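PDB 1SG1: tumor necrosis factor receptor superfamily member 16 from Rattus norvegicus, which probably binds nerve growth factor and other neurotrophins at the cell surface through an elongated ectodomain built of cysteine-rich modules. Local coordinates for residues E2-G7 with G13-A18; E95-C100 with F108-K113; L62-M67 with Y83-D88. All blocks are in the same frame, centred on the assembly; numbering follows the deposited sequence.

Contact 1: residues E2-G7 with G13-A18; sequences ETCSTG and GECCKA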
# COMPACT_ATOMS: atom_id res chain seq x y z
N GLU C 2 -37.88 27.06 2.61
CA GLU C 2 -36.79 27.18 1.60
C GLU C 2 -35.52 27.72 2.25
O GLU C 2 -35.24 28.92 2.23
CB GLU C 2 -37.25 28.09 0.44
CG GLU C 2 -37.24 29.61 0.69
CD GLU C 2 -37.87 30.05 2.01
OE1 GLU C 2 -37.12 30.48 2.91
OE2 GLU C 2 -39.11 29.96 2.14
N THR C 3 -34.74 26.81 2.84
CA THR C 3 -33.51 27.20 3.50
C THR C 3 -32.30 27.27 2.58
O THR C 3 -32.07 26.38 1.77
CB THR C 3 -33.17 26.24 4.67
OG1 THR C 3 -34.19 26.35 5.67
CG2 THR C 3 -31.82 26.60 5.29
N CYS C 4 -31.55 28.35 2.72
CA CYS C 4 -30.36 28.59 1.93
C CYS C 4 -29.19 27.80 2.50
O CYS C 4 -28.43 28.32 3.30
CB CYS C 4 -30.01 30.07 1.95
SG CYS C 4 -28.59 30.47 0.90
N SER C 5 -29.06 26.55 2.07
CA SER C 5 -27.98 25.68 2.55
C SER C 5 -26.59 26.25 2.27
O SER C 5 -25.60 25.60 2.54
CB SER C 5 -28.09 24.29 1.91
OG SER C 5 -27.81 24.35 0.53
N THR C 6 -26.53 27.46 1.74
CA THR C 6 -25.27 28.11 1.41
C THR C 6 -24.96 29.36 2.22
O THR C 6 -23.80 29.69 2.43
CB THR C 6 -25.25 28.51 -0.06
OG1 THR C 6 -25.46 27.35 -0.87
CG2 THR C 6 -23.92 29.16 -0.42
N GLY C 7 -26.00 30.05 2.67
CA GLY C 7 -25.79 31.27 3.44
C GLY C 7 -25.20 32.37 2.57
O GLY C 7 -24.68 33.36 3.07
N GLY C 13 -31.31 38.01 -4.22
CA GLY C 13 -31.95 37.14 -3.26
C GLY C 13 -31.94 35.65 -3.56
O GLY C 13 -32.65 34.89 -2.90
N GLU C 14 -31.19 35.26 -4.59
CA GLU C 14 -31.12 33.83 -4.88
C GLU C 14 -30.00 33.21 -4.06
O GLU C 14 -28.90 33.77 -3.97
CB GLU C 14 -30.86 33.55 -6.36
CG GLU C 14 -32.05 33.76 -7.26
CD GLU C 14 -32.30 35.21 -7.58
OE1 GLU C 14 -32.57 36.00 -6.64
OE2 GLU C 14 -32.23 35.58 -8.78
N CYS C 15 -30.29 32.07 -3.46
CA CYS C 15 -29.31 31.36 -2.65
C CYS C 15 -28.29 30.72 -3.59
O CYS C 15 -28.58 29.72 -4.25
CB CYS C 15 -29.99 30.29 -1.80
SG CYS C 15 -28.90 29.30 -0.73
N CYS C 16 -27.11 31.31 -3.64
CA CYS C 16 -26.04 30.81 -4.49
C CYS C 16 -25.95 29.29 -4.42
O CYS C 16 -26.10 28.70 -3.35
CB CYS C 16 -24.71 31.41 -4.04
SG CYS C 16 -24.67 33.21 -4.28
N LYS C 17 -25.74 28.67 -5.58
CA LYS C 17 -25.60 27.21 -5.65
C LYS C 17 -24.19 26.89 -5.17
O LYS C 17 -23.32 27.75 -5.20
CB LYS C 17 -25.77 26.72 -7.09
CG LYS C 17 -27.18 26.78 -7.62
CD LYS C 17 -27.22 26.35 -9.09
CE LYS C 17 -28.65 26.09 -9.55
NZ LYS C 17 -29.27 24.95 -8.81
N ALA C 18 -23.97 25.66 -4.75
CA ALA C 18 -22.65 25.28 -4.27
C ALA C 18 -21.96 24.27 -5.18
O ALA C 18 -22.61 23.41 -5.78
CB ALA C 18 -22.74 24.73 -2.84
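Cys15 and Cys4 are joined by a disulfide at the N-terminal end of the receptor. The bond belongs to the ladder of cystines that defines the cysteine-rich module of the TNF receptor superfamily, in which loops are held together by sulfur bridges where regular secondary structure is scarce. Neither segment contains a helix or strand. Cys15, Thr6 and Cys4 account for most of the 209 Å² buried between them.

The two SG atoms are 2.0 Å apart, and a C-S-S-C torsion of 86° gives the bridge a right-handed sense, close to the relaxed value. Both cysteines reach it in the same way, each SG lying anti to its own backbone N (chi1 -176° for Cys4 and 180° for Cys15), and the two CA atoms are 5.5 Å apart. Cys4 is the centre of an inverse gamma turn and also opens a type I beta turn that ends at Gly7, where Gly7 N bonds to Cys4 O at 3.0 Å. The tight folding of this segment swings Thr6 round toward 13-18.

Thr6 sits beside the bridge and borders both its sulfur and the backbone beyond it: its CB packs 3.8 Å from Cys15 SG, while CG2 lies 4.3 Å from Cys16 CB. Ala18 closes the edge of the patch, with Thr6 and Ala18 both also touching Ala51. Cys16 itself turns aside to form a second disulfide, with Cys29, so successive cysteines tie this strip of chain to two different loops. The sole hydrogen bond across the contact runs from the hydroxyl of Thr6, whose OG1 donates to Cys16 O over 2.9 Å, approaching almost head-on to the carbonyl oxygen.

Contact 2: residues E95-C100 with F108-K113; sequences EACSVC and FSCQDK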
# COMPACT_ATOMS: atom_id res chain seq x y z
N GLU C 95 14.28 12.39 9.15
CA GLU C 95 15.56 11.96 9.69
C GLU C 95 15.78 10.50 9.30
O GLU C 95 14.84 9.72 9.26
CB GLU C 95 15.55 12.12 11.21
CG GLU C 95 16.64 13.03 11.79
CD GLU C 95 16.54 14.46 11.29
OE1 GLU C 95 16.86 14.70 10.11
OE2 GLU C 95 16.15 15.34 12.09
N ALA C 96 17.02 10.12 8.99
CA ALA C 96 17.27 8.74 8.63
C ALA C 96 17.02 7.85 9.84
O ALA C 96 17.39 8.20 10.96
CB ALA C 96 18.70 8.57 8.14
N CYS C 97 16.37 6.71 9.59
CA CYS C 97 16.07 5.75 10.64
C CYS C 97 17.33 5.34 11.40
O CYS C 97 18.42 5.33 10.83
CB CYS C 97 15.46 4.49 10.02
SG CYS C 97 13.81 4.64 9.27
N SER C 98 17.20 5.01 12.67
CA SER C 98 18.36 4.56 13.41
C SER C 98 18.56 3.11 13.01
O SER C 98 17.64 2.46 12.51
CB SER C 98 18.13 4.67 14.92
OG SER C 98 18.30 6.00 15.37
N VAL C 99 19.78 2.60 13.19
CA VAL C 99 20.06 1.21 12.84
C VAL C 99 20.42 0.42 14.08
O VAL C 99 21.04 0.93 14.99
CB VAL C 99 21.24 1.08 11.82
CG1 VAL C 99 21.47 2.40 11.09
CG2 VAL C 99 22.51 0.63 12.53
N CYS C 100 19.97 -0.83 14.12
CA CYS C 100 20.30 -1.69 15.23
C CYS C 100 21.64 -2.29 14.82
O CYS C 100 21.71 -3.15 13.94
CB CYS C 100 19.24 -2.77 15.41
SG CYS C 100 17.56 -2.11 15.62
N PHE C 108 10.89 -2.52 17.12
CA PHE C 108 9.81 -1.79 16.51
C PHE C 108 10.29 -1.16 15.21
O PHE C 108 11.29 -0.44 15.19
CB PHE C 108 9.28 -0.75 17.49
CG PHE C 108 8.51 -1.34 18.65
CD1 PHE C 108 8.82 -1.00 19.96
CD2 PHE C 108 7.44 -2.21 18.42
CE1 PHE C 108 8.09 -1.52 21.04
CE2 PHE C 108 6.70 -2.74 19.50
CZ PHE C 108 7.03 -2.39 20.80
N SER C 109 9.58 -1.47 14.14
CA SER C 109 9.92 -0.94 12.83
C SER C 109 9.90 0.59 12.72
O SER C 109 9.12 1.28 13.38
CB SER C 109 8.99 -1.53 11.78
OG SER C 109 9.64 -2.56 11.07
N CYS C 110 10.77 1.10 11.86
CA CYS C 110 10.90 2.52 11.60
C CYS C 110 9.96 2.93 10.48
O CYS C 110 10.26 2.72 9.31
CB CYS C 110 12.32 2.87 11.20
SG CYS C 110 12.58 4.64 10.88
N GLN C 111 8.83 3.53 10.86
CA GLN C 111 7.81 3.97 9.94
C GLN C 111 7.30 5.34 10.34
O GLN C 111 7.09 5.61 11.53
CB GLN C 111 6.64 2.98 9.94
CG GLN C 111 7.03 1.54 10.15
CD GLN C 111 5.87 0.61 9.89
OE1 GLN C 111 4.75 0.86 10.35
NE2 GLN C 111 6.11 -0.48 9.15
N ASP C 112 7.07 6.17 9.33
CA ASP C 112 6.59 7.55 9.45
C ASP C 112 7.05 8.37 10.65
O ASP C 112 8.17 8.87 10.67
CB ASP C 112 5.06 7.62 9.32
CG ASP C 112 4.36 6.62 10.18
OD1 ASP C 112 4.07 5.51 9.67
OD2 ASP C 112 4.11 6.94 11.37
N LYS C 113 6.19 8.52 11.66
CA LYS C 113 6.54 9.30 12.84
C LYS C 113 7.39 8.52 13.84
O LYS C 113 7.87 9.06 14.82
CB LYS C 113 5.24 9.74 13.52
CG LYS C 113 4.25 8.58 13.71
CD LYS C 113 4.63 7.63 14.86
CE LYS C 113 3.53 6.62 15.12
NZ LYS C 113 3.81 5.77 16.31
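Cys97 and Cys110 both direct CB toward the opposite segment and meet in a disulfide, SG to SG at 2.0 Å. This is the only direct contact between the two segments. The halves of the bridge are built differently. Cys97 places SG beside its backbone N and anti to the carbonyl carbon (chi1 -68°), whereas Cys110 extends SG anti to the backbone N (chi1 -179°). The C-S-S-C torsion of -85° sets the two CB-SG bonds nearly at right angles when sighted along the S-S bond, giving left-handed sense. The CB atoms of Cys97 and Cys110 come to 3.7 Å while their CA atoms stay 6.2 Å apart.

The bridge is buried. Thr116 touches both cysteines, and Tyr86, from strand 85-87, packs on Cys110. Ser98, next to Cys97, is held through its backbone by the side chains of Asn115 and Thr116, so the chain after Cys110 folds back over the link. Three residues further on from Cys97, Cys100 forms its own disulfide with Cys118, the second rung of this cysteine-rich module. Phe108, at the start of the other segment, packs on the backbone of another protein chain in the assembly.

No hydrogen bond crosses between the segments, so their direct cohesion rests on one sulfur-sulfur bond. The torsion lies near the relaxed value for a cystine, consistent with a relaxed oxidised link, suited to the extracellular setting of the receptor; reduction would probably remove the direct tie between the two segments.

Contact 3: residues L62-M67 with Y83-D88; sequences LGLQSM and YGYYQD
Gln65 N donates to Leu62 O over 3.1 Å and closes the type II' beta turn that sets Leu64 against Tyr85. Gly63 occupies the second position of the turn with a positive phi, as is usual for this turn type, and Leu64 follows it with its side chain directed at the 83-88 segment.

The contact is chiefly one aliphatic side chain on one aromatic ring. Leu64 CD2 stands over a face of Tyr85, 3.9 Å from the ring centroid and 25° off the normal, a CH-pi contact displaced toward the rim. Leu64 CD2 comes closest to Tyr85 CZ, at 3.5 Å, and lies 3.7 Å from Tyr85 OH. The other methyl, Leu64 CD1, reaches farther back along the ring, 3.7 Å from Tyr85 CE2. The two side chains cross at about a right angle, and both methyls lie over the same face of the ring. With CG anti to the carbonyl carbon (chi1 -44°), Tyr85 offers that face to Leu64.

Gln65 starts out pointing away, but its end bends back toward Gln87. At 4.4 Å, Gln65 OE1 and Gln87 NE2 are neighbours without a hydrogen bond; Gln87 NE2 is instead bonded to Gly92 O. Both Leu64 and Gln65 also pack on Cys94, and Ser66 OG bonds to Arg80 O in the paired strand 78-81.

Met67 and Tyr83 lie against a chain of another protein, probably the bound neurotrophin. With strand 65-69 in one two-stranded ribbon and strand 85-87 in the next, this is a junction between consecutive cysteine-rich modules, the end-to-end stacking that gives TNF receptor family ectodomains their elongated shape.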
# COMPACT_ATOMS: atom_id res chain seq x y z
N LEU C 62 7.74 17.01 -1.39
CA LEU C 62 9.01 17.58 -1.77
C LEU C 62 10.13 16.98 -0.96
O LEU C 62 9.91 16.57 0.16
CB LEU C 62 8.94 19.10 -1.56
CG LEU C 62 7.59 19.74 -1.97
CD1 LEU C 62 7.55 21.18 -1.50
CD2 LEU C 62 7.39 19.65 -3.48
N GLY C 63 11.33 16.93 -1.54
CA GLY C 63 12.50 16.41 -0.84
C GLY C 63 12.51 14.94 -0.47
O GLY C 63 12.41 14.05 -1.32
N LEU C 64 12.65 14.70 0.83
CA LEU C 64 12.66 13.36 1.40
C LEU C 64 11.23 12.87 1.61
O LEU C 64 11.01 11.79 2.15
CB LEU C 64 13.37 13.35 2.75
CG LEU C 64 14.89 13.48 2.79
CD1 LEU C 64 15.37 13.44 4.24
CD2 LEU C 64 15.53 12.36 1.97
N GLN C 65 10.26 13.68 1.20
CA GLN C 65 8.85 13.32 1.37
C GLN C 65 8.40 12.48 0.20
O GLN C 65 8.73 12.78 -0.94
CB GLN C 65 7.99 14.58 1.48
CG GLN C 65 8.11 15.29 2.82
CD GLN C 65 7.35 14.57 3.90
OE1 GLN C 65 7.75 14.58 5.07
NE2 GLN C 65 6.24 13.94 3.52
N SER C 66 7.64 11.42 0.48
CA SER C 66 7.15 10.56 -0.57
C SER C 66 5.63 10.37 -0.53
O SER C 66 4.99 10.38 0.52
CB SER C 66 7.83 9.19 -0.50
OG SER C 66 7.41 8.49 0.65
N MET C 67 5.07 10.16 -1.70
CA MET C 67 3.65 9.99 -1.82
C MET C 67 3.21 8.76 -1.05
O MET C 67 3.72 7.67 -1.22
CB MET C 67 3.31 9.88 -3.31
CG MET C 67 1.88 9.49 -3.62
SD MET C 67 1.55 9.68 -5.38
CE MET C 67 1.15 11.41 -5.38
N TYR C 83 11.00 5.69 2.54
CA TYR C 83 11.33 4.42 3.20
C TYR C 83 12.44 4.48 4.25
O TYR C 83 12.21 4.13 5.41
CB TYR C 83 11.69 3.36 2.16
CG TYR C 83 12.05 2.00 2.75
CD1 TYR C 83 12.79 1.07 2.01
CD2 TYR C 83 11.71 1.67 4.07
CE1 TYR C 83 13.17 -0.15 2.56
CE2 TYR C 83 12.09 0.45 4.63
CZ TYR C 83 12.82 -0.45 3.88
OH TYR C 83 13.22 -1.65 4.44
N GLY C 84 13.62 4.92 3.87
CA GLY C 84 14.70 4.95 4.85
C GLY C 84 14.69 6.00 5.95
O GLY C 84 15.64 6.09 6.71
N TYR C 85 13.62 6.77 6.07
CA TYR C 85 13.56 7.82 7.08
C TYR C 85 12.26 7.80 7.84
O TYR C 85 11.37 7.05 7.51
CB TYR C 85 13.72 9.20 6.44
CG TYR C 85 14.81 9.30 5.41
CD1 TYR C 85 14.69 8.64 4.18
CD2 TYR C 85 15.97 10.04 5.66
CE1 TYR C 85 15.71 8.72 3.22
CE2 TYR C 85 16.98 10.12 4.72
CZ TYR C 85 16.85 9.46 3.50
OH TYR C 85 17.86 9.56 2.56
N TYR C 86 12.19 8.65 8.86
CA TYR C 86 11.00 8.82 9.70
C TYR C 86 10.85 10.33 9.94
O TYR C 86 11.81 11.06 9.80
CB TYR C 86 11.17 8.08 11.03
CG TYR C 86 12.11 8.75 12.00
CD1 TYR C 86 11.63 9.49 13.08
CD2 TYR C 86 13.49 8.66 11.82
CE1 TYR C 86 12.50 10.12 13.97
CE2 TYR C 86 14.37 9.29 12.70
CZ TYR C 86 13.88 10.02 13.78
OH TYR C 86 14.75 10.62 14.66
N GLN C 87 9.67 10.79 10.32
CA GLN C 87 9.44 12.20 10.56
C GLN C 87 9.67 12.60 12.01
O GLN C 87 9.08 12.02 12.91
CB GLN C 87 8.02 12.59 10.14
CG GLN C 87 7.58 13.99 10.58
CD GLN C 87 6.50 14.59 9.67
OE1 GLN C 87 5.48 13.96 9.40
NE2 GLN C 87 6.73 15.82 9.21
N ASP C 88 10.55 13.58 12.22
CA ASP C 88 10.83 14.07 13.56
C ASP C 88 9.64 14.94 13.97
O ASP C 88 9.27 15.88 13.27
CB ASP C 88 12.13 14.87 13.56
CG ASP C 88 12.49 15.41 14.93
OD1 ASP C 88 11.73 16.25 15.45
OD2 ASP C 88 13.52 14.99 15.49

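Along the chain the order is contact 1, contact 3, contact 2, with none nested in another. Contact 1 is remote, its centre 51 Å from that of contact 2 and 44 Å from that of contact 3, and it touches neither. Contacts 2 and 3 are neighbours, with centres 11 Å apart, because strands 85-87 and 94-96 pair in one antiparallel ribbon: Glu95 N lies 2.9 Å from Tyr86 O, a probable hydrogen bond. Ala96 of contact 2 also packs on Tyr85 of contact 3, so the two contacts meet through side chains as well. Both contain residues touching another protein's chain, probably the neurotrophin, whereas no other chain of the assembly reaches contact 1.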